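Local coordinates for Cel44C (Paenibacillus polymyxa, PDB 2YIH), which hydrolyses the beta-1,4-linked glucan backbone of xyloglucan and cellulose, this chain being the family 44 glycoside hydrolase part of a larger multidomain enzyme, at residues V138-N143 with V157-F162; A372-L377 with S402-L407; V423-S428 with V435-T440. The protein carries 8 engineered substitutions. One frame throughout, in Å; residues are numbered along the deposited sequence. Where two conformers were deposited one is given.

Contact 1: residues V138-N143 with V157-F162; sequences VVNAKN and VYVDEF
Val138 sets its CG1 against CG2 of Val159 at 3.5 Å, tighter than usual for two methyl groups, in an apolar patch that Leu215 and Val116 help to line. One residue on, Val139 has its side chain on the other side of the sheet, where CB and CG1 lie obliquely beside the CD1–CE1 bond of the Tyr158 ring. Its backbone ties two rungs of a parallel pairing: N donates to O of Val157 in a nearly straight bond (169°), and O accepts from N of Val159 at 2.9 Å. Strands 135-139 and 156-158 belong to a three-stranded sheet outside the TIM barrel, next to the calcium site that includes Glu56 and Asp154, and the second strand runs directly into helix 159-170, with Tyr158 as N-cap residue. Asn140 leaves the sheet pattern: its O takes N of Asp160, while its ND2 is hydrogen-bonded to Ser214 OG. Ala141, with only a methyl group, brings its CA to 3.3 Å from OD2 of Asp160. Lys142 uses both its backbone and its side chain. Its N donates to OD1 of Asp160, on the syn side but 25° out of the carboxylate plane, at 3.0 Å. With CG anti to the backbone N (chi1 -169°) and the chain extended, CG sits over the centre of the Tyr158 ring, a CH-pi contact at 3.5 Å, and NZ reaches OE2 of Glu161 in a 2.7 Å salt bridge. Pro145 O and Gln147 OE1 also accept from NZ. At Asn143, N donates to a water that in turn donates to OD2 of Asp160.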
ATOM      1  N   VAL A 138      -8.152 -25.435   3.668  1.00  9.75           N
ATOM      2  CA  VAL A 138      -7.102 -24.782   4.493  1.00  9.75           C
ATOM      3  C   VAL A 138      -7.246 -25.181   5.977  1.00 10.02           C
ATOM      4  O   VAL A 138      -8.372 -25.175   6.543  1.00 10.46           O
ATOM      5  CB  VAL A 138      -7.189 -23.248   4.356  1.00  9.33           C
ATOM      6  CG1 VAL A 138      -6.198 -22.534   5.338  1.00  9.39           C
ATOM      7  CG2 VAL A 138      -6.879 -22.804   2.908  1.00  9.52           C
ATOM      8  N   VAL A 139      -6.133 -25.592   6.589  1.00  9.49           N
ATOM      9  CA  VAL A 139      -6.103 -25.850   8.038  1.00  9.35           C
ATOM     10  C   VAL A 139      -4.966 -25.003   8.579  1.00  9.06           C
ATOM     11  O   VAL A 139      -3.854 -25.042   8.036  1.00  9.05           O
ATOM     12  CB  VAL A 139      -5.826 -27.370   8.293  1.00  9.19           C
ATOM     13  CG1 VAL A 139      -5.579 -27.673   9.769  1.00  9.61           C
ATOM     14  CG2 VAL A 139      -7.034 -28.219   7.725  1.00  9.90           C
ATOM     15  N   ASN A 140      -5.252 -24.240   9.632  1.00  9.21           N
ATOM     16  CA  ASN A 140      -4.285 -23.268  10.106  1.00  9.15           C
ATOM     17  C   ASN A 140      -3.136 -23.920  10.823  1.00  9.33           C
ATOM     18  O   ASN A 140      -1.955 -23.550  10.593  1.00  9.84           O
ATOM     19  CB  ASN A 140      -4.962 -22.239  11.003  1.00  9.02           C
ATOM     20  CG  ASN A 140      -5.855 -21.323  10.220  1.00  9.19           C
ATOM     21  OD1 ASN A 140      -5.616 -21.076   9.024  1.00 10.20           O
ATOM     22  ND2 ASN A 140      -6.917 -20.866  10.847  1.00  9.54           N
ATOM     23  N   ALA A 141      -3.459 -24.888  11.686  1.00  9.27           N
ATOM     24  CA  ALA A 141      -2.424 -25.593  12.496  1.00  9.44           C
ATOM     25  C   ALA A 141      -2.449 -27.115  12.253  1.00  9.98           C
ATOM     26  O   ALA A 141      -3.454 -27.800  12.542  1.00 10.01           O
ATOM     27  CB  ALA A 141      -2.614 -25.277  13.994  1.00 10.03           C
ATOM     28  N   LYS A 142      -1.359 -27.630  11.704  1.00  9.94           N
ATOM     29  CA  LYS A 142      -1.272 -29.028  11.298  1.00 10.01           C
ATOM     30  C   LYS A 142      -1.391 -29.987  12.483  1.00 11.06           C
ATOM     31  O   LYS A 142      -1.996 -31.069  12.361  1.00 10.88           O
ATOM     32  CB  LYS A 142       0.059 -29.280  10.559  1.00  9.51           C
ATOM     33  CG  LYS A 142       0.106 -30.639   9.876  1.00  8.98           C
ATOM     34  CD  LYS A 142       1.475 -30.887   9.195  1.00  9.32           C
ATOM     35  CE  LYS A 142       1.354 -32.162   8.317  1.00  9.65           C
ATOM     36  NZ  LYS A 142       2.726 -32.555   7.769  1.00  9.93           N
ATOM     37  N   ASN A 143      -0.810 -29.594  13.617  1.00 11.56           N
ATOM     38  CA  ASN A 143      -0.760 -30.514  14.783  1.00 13.04           C
ATOM     39  C   ASN A 143      -0.200 -31.905  14.421  1.00 13.59           C
ATOM     40  O   ASN A 143      -0.731 -32.947  14.831  1.00 13.39           O
ATOM     41  CB  ASN A 143      -2.145 -30.614  15.484  1.00 14.38           C
ATOM     42  CG  ASN A 143      -2.615 -29.275  16.070  1.00 16.07           C
ATOM     43  OD1 ASN A 143      -3.826 -28.965  16.086  1.00 19.38           O
ATOM     44  ND2 ASN A 143      -1.676 -28.447  16.461  1.00 15.94           N
ATOM     45  N   VAL A 157      -4.219 -28.119   2.933  1.00 11.09           N
ATOM     46  CA  VAL A 157      -2.991 -27.330   2.900  1.00 11.33           C
ATOM     47  C   VAL A 157      -2.880 -26.726   4.292  1.00 10.33           C
ATOM     48  O   VAL A 157      -3.869 -26.265   4.826  1.00 11.22           O
ATOM     49  CB  VAL A 157      -3.094 -26.236   1.808  1.00 12.39           C
ATOM     50  CG1 VAL A 157      -1.991 -25.273   1.916  1.00 14.00           C
ATOM     51  CG2 VAL A 157      -3.094 -26.916   0.408  1.00 12.89           C
ATOM     52  N   TYR A 158      -1.708 -26.824   4.916  1.00  9.73           N
ATOM     53  CA  TYR A 158      -1.571 -26.399   6.305  1.00  9.01           C
ATOM     54  C   TYR A 158      -0.809 -25.094   6.348  1.00  8.93           C
ATOM     55  O   TYR A 158       0.315 -25.032   5.891  1.00  9.27           O
ATOM     56  CB  TYR A 158      -0.771 -27.455   7.070  1.00  9.12           C
ATOM     57  CG  TYR A 158      -1.514 -28.773   7.191  1.00  9.10           C
ATOM     58  CD1 TYR A 158      -2.617 -28.876   8.033  1.00  9.11           C
ATOM     59  CD2 TYR A 158      -1.154 -29.891   6.408  1.00  9.41           C
ATOM     60  CE1 TYR A 158      -3.317 -30.080   8.172  1.00  9.54           C
ATOM     61  CE2 TYR A 158      -1.869 -31.109   6.512  1.00  9.32           C
ATOM     62  CZ  TYR A 158      -2.940 -31.179   7.398  1.00  9.31           C
ATOM     63  OH  TYR A 158      -3.614 -32.379   7.539  1.00  9.84           O
ATOM     64  N   VAL A 159      -1.381 -24.058   6.940  1.00  9.00           N
ATOM     65  CA  VAL A 159      -0.745 -22.742   6.806  1.00  9.16           C
ATOM     66  C   VAL A 159       0.500 -22.681   7.680  1.00  9.52           C
ATOM     67  O   VAL A 159       1.535 -22.145   7.249  1.00  8.91           O
ATOM     68  CB  VAL A 159      -1.701 -21.591   7.132  1.00  9.15           C
ATOM     69  CG1 VAL A 159      -0.983 -20.259   6.903  1.00  9.06           C
ATOM     70  CG2 VAL A 159      -2.935 -21.656   6.241  1.00  9.00           C
ATOM     71  N   ASP A 160       0.448 -23.243   8.890  1.00  9.88           N
ATOM     72  CA  ASP A 160       1.628 -23.156   9.743  1.00 10.23           C
ATOM     73  C   ASP A 160       2.810 -23.976   9.210  1.00  9.94           C
ATOM     74  O   ASP A 160       3.968 -23.621   9.435  1.00 10.00           O
ATOM     75  CB  ASP A 160       1.310 -23.413  11.244  1.00 10.09           C
ATOM     76  CG  ASP A 160       0.885 -24.846  11.545  1.00 10.30           C
ATOM     77  OD1 ASP A 160       0.572 -25.644  10.640  1.00  9.86           O
ATOM     78  OD2 ASP A 160       0.835 -25.161  12.757  1.00 11.00           O
ATOM     79  N   GLU A 161       2.511 -25.032   8.456  1.00  9.36           N
ATOM     80  CA  GLU A 161       3.526 -25.805   7.742  1.00  9.66           C
ATOM     81  C   GLU A 161       4.232 -24.929   6.700  1.00  9.70           C
ATOM     82  O   GLU A 161       5.447 -24.999   6.515  1.00  9.87           O
ATOM     83  CB  GLU A 161       2.892 -27.033   7.079  1.00 10.22           C
ATOM     84  CG  GLU A 161       3.939 -27.953   6.446  1.00 10.16           C
ATOM     85  CD  GLU A 161       3.370 -29.306   6.104  1.00 10.64           C
ATOM     86  OE1 GLU A 161       2.420 -29.365   5.315  1.00 10.29           O
ATOM     87  OE2 GLU A 161       3.830 -30.304   6.693  1.00 11.38           O
ATOM     88  N   PHE A 162       3.459 -24.098   6.026  1.00  9.54           N
ATOM     89  CA  PHE A 162       4.041 -23.204   5.055  1.00  9.95           C
ATOM     90  C   PHE A 162       4.933 -22.167   5.768  1.00  9.41           C
ATOM     91  O   PHE A 162       6.023 -21.817   5.280  1.00  9.46           O
ATOM     92  CB  PHE A 162       2.916 -22.517   4.293  1.00 10.27           C
ATOM     93  CG  PHE A 162       3.404 -21.460   3.338  1.00 11.50           C
ATOM     94  CD1 PHE A 162       4.379 -21.774   2.384  1.00 12.15           C
ATOM     95  CD2 PHE A 162       2.929 -20.166   3.431  1.00 12.57           C
ATOM     96  CE1 PHE A 162       4.820 -20.797   1.488  1.00 13.26           C
ATOM     97  CE2 PHE A 162       3.381 -19.180   2.537  1.00 13.33           C
ATOM     98  CZ  PHE A 162       4.300 -19.525   1.565  1.00 12.84           C
TER
HETATM   99  O   HOH W   1       0.998 -27.401  14.132  1.00 12.39           O

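Contact 2: residues A372-L377 with S402-L407; sequences AMTDVL and SAAYKL
Leu377 and Tyr405 make the aromatic part of this helix-helix contact. CD1 of Leu377 lies above one face of the ring, offset toward its rim, as a CH-pi contact 4.1 Å from the centroid, and CD2 rests on CE1 at 3.7 Å. Met373, bent at chi2 and chi3 (-66° and -77°), brings its CE to the phenol end of the same ring, 3.3 Å from OH; an unbranched, flexible chain suits this curled path. An alanine in place of Tyr405 would probably leave Met373 CE and both Leu377 methyls without their shared partner and open a gap between the helices.

Among the aliphatic contacts, Ala404 CB lies 3.4 Å from Met373 CB; an alanine fits where the segment axes approach to 8.5 Å, crossing at -41°. In one of its two conformers Thr374 sets CG2 against CD2 of Leu407, its hydroxyl being bonded to Gly370 O.

In the chain the helices precede and follow strand 387-390, the last of the TIM barrel; Met373, Leu377 and Tyr405 pack on Tyr359 of strand 353-359, and Leu407 on Val450. Between these two segments the join is largely apolar and rests on close fit; just beyond, Tyr408 OH is hydrogen-bonded to Thr374 O, a polar tie between the same helices.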
ATOM      1  N   ALA A 372      -0.240  13.559  -8.792  1.00  9.28           N
ATOM      2  CA  ALA A 372      -1.022  13.001  -7.676  1.00  9.28           C
ATOM      3  C   ALA A 372      -0.137  12.129  -6.780  1.00  9.66           C
ATOM      4  O   ALA A 372      -0.141  12.297  -5.559  1.00  9.55           O
ATOM      5  CB  ALA A 372      -2.234  12.208  -8.190  1.00  8.81           C
ATOM      6  N   MET A 373       0.687  11.268  -7.385  1.00  9.39           N
ATOM      7  CA  MET A 373       1.505  10.355  -6.614  1.00 10.77           C
ATOM      8  C   MET A 373       2.658  11.043  -5.934  1.00  9.86           C
ATOM      9  O   MET A 373       3.071  10.634  -4.852  1.00 10.74           O
ATOM     10  CB  MET A 373       2.031   9.216  -7.494  1.00 11.02           C
ATOM     11  CG  MET A 373       0.996   8.154  -7.745  1.00 12.09           C
ATOM     12  SD  MET A 373       0.533   7.276  -6.225  1.00 14.17           S
ATOM     13  CE  MET A 373       1.903   6.151  -5.921  1.00 13.21           C
ATOM     14  N   THR A 374       3.209  12.085  -6.542  1.00  9.90           N
ATOM     15  CA  THR A 374       4.249  12.836  -5.897  0.50  9.93           C
ATOM     16  C   THR A 374       3.697  13.495  -4.624  1.00  9.91           C
ATOM     17  O   THR A 374       4.400  13.635  -3.627  1.00 11.33           O
ATOM     18  CB  THR A 374       4.828  13.840  -6.887  0.50  9.96           C
ATOM     19  OG1 THR A 374       5.236  13.130  -8.074  0.50 10.07           O
ATOM     20  CG2 THR A 374       5.991  14.556  -6.282  0.50  9.60           C
ATOM     21  N   ASP A 375       2.419  13.864  -4.664  1.00  9.16           N
ATOM     22  CA  ASP A 375       1.814  14.460  -3.470  1.00  9.10           C
ATOM     23  C   ASP A 375       1.539  13.323  -2.436  1.00  8.93           C
ATOM     24  O   ASP A 375       1.877  13.429  -1.263  1.00  9.18           O
ATOM     25  CB  ASP A 375       0.524  15.228  -3.825  1.00  9.09           C
ATOM     26  CG  ASP A 375       0.096  16.207  -2.727  1.00  9.17           C
ATOM     27  OD1 ASP A 375       0.853  16.391  -1.764  1.00  9.53           O
ATOM     28  OD2 ASP A 375      -1.028  16.752  -2.825  1.00  9.28           O
ATOM     29  N   VAL A 376       0.955  12.228  -2.909  1.00  8.89           N
ATOM     30  CA  VAL A 376       0.567  11.107  -2.021  1.00  8.03           C
ATOM     31  C   VAL A 376       1.780  10.560  -1.294  1.00  8.25           C
ATOM     32  O   VAL A 376       1.715  10.343  -0.095  1.00  8.17           O
ATOM     33  CB  VAL A 376      -0.164   9.971  -2.823  1.00  7.93           C
ATOM     34  CG1 VAL A 376      -0.291   8.649  -1.949  1.00  7.89           C
ATOM     35  CG2 VAL A 376      -1.570  10.465  -3.318  1.00  8.20           C
ATOM     36  N   LEU A 377       2.918  10.379  -1.962  1.00  7.88           N
ATOM     37  CA  LEU A 377       4.050   9.821  -1.218  1.00  7.96           C
ATOM     38  C   LEU A 377       4.506  10.759  -0.091  1.00  8.35           C
ATOM     39  O   LEU A 377       4.881  10.293   0.984  1.00  8.85           O
ATOM     40  CB  LEU A 377       5.232   9.484  -2.144  1.00  8.17           C
ATOM     41  CG  LEU A 377       4.879   8.413  -3.209  1.00  8.01           C
ATOM     42  CD1 LEU A 377       6.047   8.252  -4.234  1.00  8.37           C
ATOM     43  CD2 LEU A 377       4.627   7.055  -2.473  1.00  8.34           C
ATOM     44  N   SER A 402       5.799   5.549 -12.005  1.00  8.34           N
ATOM     45  CA  SER A 402       7.203   5.239 -11.793  0.50  8.89           C
ATOM     46  C   SER A 402       7.984   6.536 -11.621  1.00  9.08           C
ATOM     47  O   SER A 402       8.886   6.591 -10.797  1.00 10.27           O
ATOM     48  CB  SER A 402       7.762   4.402 -12.948  0.50  8.76           C
ATOM     49  OG  SER A 402       7.164   3.105 -12.983  0.50  8.81           O
ATOM     50  N   ALA A 403       7.641   7.568 -12.391  1.00  9.06           N
ATOM     51  CA  ALA A 403       8.314   8.880 -12.232  1.00  8.65           C
ATOM     52  C   ALA A 403       8.205   9.438 -10.810  1.00  8.33           C
ATOM     53  O   ALA A 403       9.189   9.864 -10.232  1.00  8.62           O
ATOM     54  CB  ALA A 403       7.754   9.941 -13.236  1.00  8.66           C
ATOM     55  N   ALA A 404       7.018   9.335 -10.232  1.00  8.13           N
ATOM     56  CA  ALA A 404       6.787   9.835  -8.861  1.00  7.95           C
ATOM     57  C   ALA A 404       7.670   9.089  -7.872  1.00  7.84           C
ATOM     58  O   ALA A 404       8.309   9.728  -7.014  1.00  7.62           O
ATOM     59  CB  ALA A 404       5.299   9.714  -8.472  1.00  7.91           C
ATOM     60  N   TYR A 405       7.716   7.755  -7.968  1.00  7.80           N
ATOM     61  CA  TYR A 405       8.609   7.008  -7.064  1.00  7.83           C
ATOM     62  C   TYR A 405      10.063   7.416  -7.267  1.00  8.01           C
ATOM     63  O   TYR A 405      10.796   7.583  -6.301  1.00  7.48           O
ATOM     64  CB  TYR A 405       8.479   5.473  -7.203  1.00  7.82           C
ATOM     65  CG  TYR A 405       7.223   4.946  -6.536  1.00  7.96           C
ATOM     66  CD1 TYR A 405       7.181   4.719  -5.146  1.00  8.17           C
ATOM     67  CD2 TYR A 405       6.077   4.706  -7.291  1.00  7.90           C
ATOM     68  CE1 TYR A 405       5.995   4.275  -4.520  1.00  7.89           C
ATOM     69  CE2 TYR A 405       4.901   4.240  -6.687  1.00  7.81           C
ATOM     70  CZ  TYR A 405       4.873   4.039  -5.296  1.00  8.19           C
ATOM     71  OH  TYR A 405       3.713   3.662  -4.665  1.00  7.76           O
ATOM     72  N   LYS A 406      10.489   7.486  -8.520  1.00  8.19           N
ATOM     73  CA  LYS A 406      11.891   7.811  -8.802  1.00  8.59           C
ATOM     74  C   LYS A 406      12.203   9.217  -8.297  1.00  8.58           C
ATOM     75  O   LYS A 406      13.305   9.452  -7.833  1.00  8.27           O
ATOM     76  CB  LYS A 406      12.196   7.688 -10.304  1.00  9.30           C
ATOM     77  CG  LYS A 406      12.192   6.225 -10.714  1.00  9.56           C
ATOM     78  CD  LYS A 406      12.084   6.002 -12.238  1.00 10.73           C
ATOM     79  CE  LYS A 406      13.321   6.499 -12.947  1.00 11.34           C
ATOM     80  NZ  LYS A 406      13.079   6.590 -14.432  1.00 11.99           N
ATOM     81  N   LEU A 407      11.248  10.143  -8.374  1.00  8.43           N
ATOM     82  CA  LEU A 407      11.525  11.493  -7.870  1.00  8.71           C
ATOM     83  C   LEU A 407      11.876  11.479  -6.369  1.00  8.92           C
ATOM     84  O   LEU A 407      12.753  12.265  -5.909  1.00  8.84           O
ATOM     85  CB  LEU A 407      10.384  12.474  -8.189  1.00  8.66           C
ATOM     86  CG  LEU A 407      10.742  13.951  -7.962  1.00  8.76           C
ATOM     87  CD1 LEU A 407      11.681  14.434  -9.044  1.00  8.69           C
ATOM     88  CD2 LEU A 407       9.452  14.792  -7.981  1.00  8.75           C
TER

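Contact 3: residues V423-S428 with V435-T440; sequences VSAQTS and VHASVT
Val423 and Ala437 meet through backbone and side chain alike. CG2 of Val423 lies between its own backbone N and carbonyl carbon and points to CB of Ala437 at 3.6 Å, whereas CG1, anti to the carbonyl carbon (chi1 -55°), meets CG2 of Val439 at 4.1 Å, the two valines crossing at about a right angle. A beta-branched residue thus serves two partners with its two methyls. Val423 N also donates to Ala437 O at 3.1 Å, in a bond straight at the hydrogen (168°) although the donor stands above the carbonyl plane.

The methyl of Ala425 faces strand 433-439, with CB 3.8 Å from Ala437 CB and within 4.2 Å of both methyls of Val435. On Val435, chi1 of 56° sets CG1 between N and the carbonyl carbon, where it meets CB of Thr427 at 4.0 Å. The hydroxyl of Thr427 is bonded to Ser433 OG and the N of Asp429.

Between these apolar contacts, waters take over where the strands part. One accepts from Ala437 N and donates to Val423 O; another donates to both Ala425 O and Val435 O, at 2.7 and 3.0 Å respectively.

Strands 421-427 and 433-439 form an antiparallel hairpin within the beta domain that accompanies the barrel. Strand 9-22 borders the first and strand 446-453 the second, while His436 reaches Asp375 of helix 367-382.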
ATOM      1  N   VAL A 423      10.100  17.188   7.739  1.00 10.19           N
ATOM      2  CA  VAL A 423      10.094  18.439   8.511  1.00 10.59           C
ATOM      3  C   VAL A 423       9.038  19.383   7.953  1.00 11.71           C
ATOM      4  O   VAL A 423       8.518  19.179   6.850  1.00 11.39           O
ATOM      5  CB  VAL A 423      11.494  19.125   8.515  1.00 10.33           C
ATOM      6  CG1 VAL A 423      12.590  18.172   9.028  1.00  9.85           C
ATOM      7  CG2 VAL A 423      11.850  19.718   7.127  1.00  9.99           C
ATOM      8  N   SER A 424       8.671  20.401   8.730  1.00 12.55           N
ATOM      9  CA  SER A 424       7.552  21.256   8.366  1.00 13.86           C
ATOM     10  C   SER A 424       7.793  21.990   7.039  1.00 13.66           C
ATOM     11  O   SER A 424       8.830  22.637   6.834  1.00 13.06           O
ATOM     12  CB  SER A 424       7.296  22.251   9.505  1.00 15.15           C
ATOM     13  OG  SER A 424       6.345  23.240   9.160  1.00 15.21           O
ATOM     14  N   ALA A 425       6.809  21.887   6.146  1.00 13.86           N
ATOM     15  CA  ALA A 425       6.808  22.658   4.903  1.00 14.25           C
ATOM     16  C   ALA A 425       5.383  23.148   4.681  1.00 14.78           C
ATOM     17  O   ALA A 425       4.458  22.356   4.644  1.00 15.28           O
ATOM     18  CB  ALA A 425       7.265  21.788   3.729  1.00 14.41           C
ATOM     19  N   GLN A 426       5.216  24.464   4.600  1.00 15.05           N
ATOM     20  CA  GLN A 426       3.892  25.072   4.484  1.00 15.07           C
ATOM     21  C   GLN A 426       3.883  25.921   3.212  1.00 15.70           C
ATOM     22  O   GLN A 426       4.883  26.578   2.889  1.00 16.91           O
ATOM     23  CB  GLN A 426       3.646  25.993   5.681  1.00 16.49           C
ATOM     24  CG  GLN A 426       3.615  25.276   7.035  1.00 18.29           C
ATOM     25  CD  GLN A 426       3.272  26.239   8.159  0.50 18.94           C
ATOM     26  OE1 GLN A 426       4.055  27.117   8.504  0.50 20.19           O
ATOM     27  NE2 GLN A 426       2.080  26.110   8.687  0.50 20.68           N
ATOM     28  N   THR A 427       2.780  25.873   2.480  1.00 14.96           N
ATOM     29  CA  THR A 427       2.631  26.694   1.286  1.00 13.97           C
ATOM     30  C   THR A 427       1.447  27.640   1.454  1.00 14.78           C
ATOM     31  O   THR A 427       0.460  27.307   2.106  1.00 16.20           O
ATOM     32  CB  THR A 427       2.439  25.822  -0.004  1.00 13.60           C
ATOM     33  OG1 THR A 427       2.161  26.685  -1.115  1.00 13.65           O
ATOM     34  CG2 THR A 427       1.227  24.825   0.155  1.00 13.56           C
ATOM     35  N   SER A 428       1.514  28.794   0.796  1.00 14.37           N
ATOM     36  CA  SER A 428       0.417  29.757   0.834  1.00 13.99           C
ATOM     37  C   SER A 428      -0.739  29.379  -0.098  1.00 14.47           C
ATOM     38  O   SER A 428      -1.807  30.004  -0.067  1.00 15.17           O
ATOM     39  CB  SER A 428       0.952  31.143   0.452  1.00 13.51           C
ATOM     40  OG  SER A 428       1.453  31.135  -0.886  1.00 13.31           O
ATOM     41  N   VAL A 435       3.910  20.672  -1.267  1.00  9.27           N
ATOM     42  CA  VAL A 435       5.335  20.689  -0.979  1.00  9.61           C
ATOM     43  C   VAL A 435       5.632  19.834   0.267  1.00  9.46           C
ATOM     44  O   VAL A 435       4.856  19.806   1.233  1.00 10.37           O
ATOM     45  CB  VAL A 435       5.832  22.157  -0.743  1.00  9.64           C
ATOM     46  CG1 VAL A 435       5.006  22.803   0.382  1.00 10.05           C
ATOM     47  CG2 VAL A 435       7.351  22.162  -0.449  1.00  9.64           C
ATOM     48  N   HIS A 436       6.704  19.074   0.173  1.00  8.87           N
ATOM     49  CA  HIS A 436       7.126  18.178   1.247  1.00  8.75           C
ATOM     50  C   HIS A 436       8.613  18.314   1.462  1.00  8.91           C
ATOM     51  O   HIS A 436       9.377  18.355   0.501  1.00  9.14           O
ATOM     52  CB  HIS A 436       6.805  16.758   0.822  1.00  8.54           C
ATOM     53  CG  HIS A 436       5.349  16.556   0.528  1.00  8.56           C
ATOM     54  ND1 HIS A 436       4.382  16.563   1.509  1.00  8.25           N
ATOM     55  CD2 HIS A 436       4.701  16.364  -0.646  1.00  8.47           C
ATOM     56  CE1 HIS A 436       3.196  16.402   0.949  1.00  8.95           C
ATOM     57  NE2 HIS A 436       3.363  16.275  -0.360  1.00  8.43           N
ATOM     58  N   ALA A 437       9.032  18.360   2.728  1.00  8.79           N
ATOM     59  CA  ALA A 437      10.431  18.597   3.040  1.00  8.95           C
ATOM     60  C   ALA A 437      10.976  17.505   3.929  1.00  9.21           C
ATOM     61  O   ALA A 437      10.242  16.888   4.691  1.00 10.39           O
ATOM     62  CB  ALA A 437      10.602  19.987   3.750  1.00  8.84           C
ATOM     63  N   SER A 438      12.282  17.288   3.853  1.00 10.23           N
ATOM     64  CA  SER A 438      12.897  16.259   4.703  1.00 10.45           C
ATOM     65  C   SER A 438      14.379  16.516   4.865  1.00 11.22           C
ATOM     66  O   SER A 438      14.989  17.181   4.026  1.00 10.85           O
ATOM     67  CB  SER A 438      12.696  14.858   4.094  1.00 11.13           C
ATOM     68  OG  SER A 438      13.279  14.787   2.807  1.00 11.25           O
ATOM     69  N   VAL A 439      14.938  15.970   5.951  1.00 11.76           N
ATOM     70  CA  VAL A 439      16.381  15.840   6.136  1.00 12.20           C
ATOM     71  C   VAL A 439      16.696  14.383   6.527  1.00 13.18           C
ATOM     72  O   VAL A 439      15.778  13.602   6.766  1.00 12.95           O
ATOM     73  CB  VAL A 439      16.881  16.781   7.246  1.00 12.22           C
ATOM     74  CG1 VAL A 439      16.621  18.242   6.846  1.00 12.44           C
ATOM     75  CG2 VAL A 439      16.231  16.432   8.606  1.00 11.75           C
ATOM     76  N   THR A 440      17.969  14.040   6.694  1.00 15.05           N
ATOM     77  CA  THR A 440      18.323  12.707   7.212  1.00 15.67           C
ATOM     78  C   THR A 440      19.170  12.865   8.471  1.00 17.15           C
ATOM     79  O   THR A 440      20.071  13.700   8.493  1.00 15.80           O
ATOM     80  CB  THR A 440      19.040  11.831   6.137  1.00 17.42           C
ATOM     81  OG1 THR A 440      18.080  11.394   5.166  1.00 16.96           O
ATOM     82  CG2 THR A 440      19.687  10.570   6.770  1.00 16.67           C
TER
HETATM   83  O   HOH W   2       7.037  18.225   4.765  1.00 11.96           O
HETATM   84  O   HOH W   3       2.926  20.528   3.359  1.00 17.83           O

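Contacts 2 and 3 are neighbours, their centres about 15 Å apart, and they meet directly: Asp375 OD1 of helix 367-382 and His436 NE2 of strand 433-439 lie 2.9 Å apart, a probable hydrogen bond that ties the TIM barrel to the beta domain. Contact 1 lies on the opposite side of the chain's centre, its own centre about 40 Å from that of contact 2 and 47 Å from that of contact 3. It stands next to the calcium ion, with the Val157 side chain about 5 Å from it. Contacts 2 and 3 lie away from the calcium site and from the glycan pocket, which includes Glu187 and Glu288.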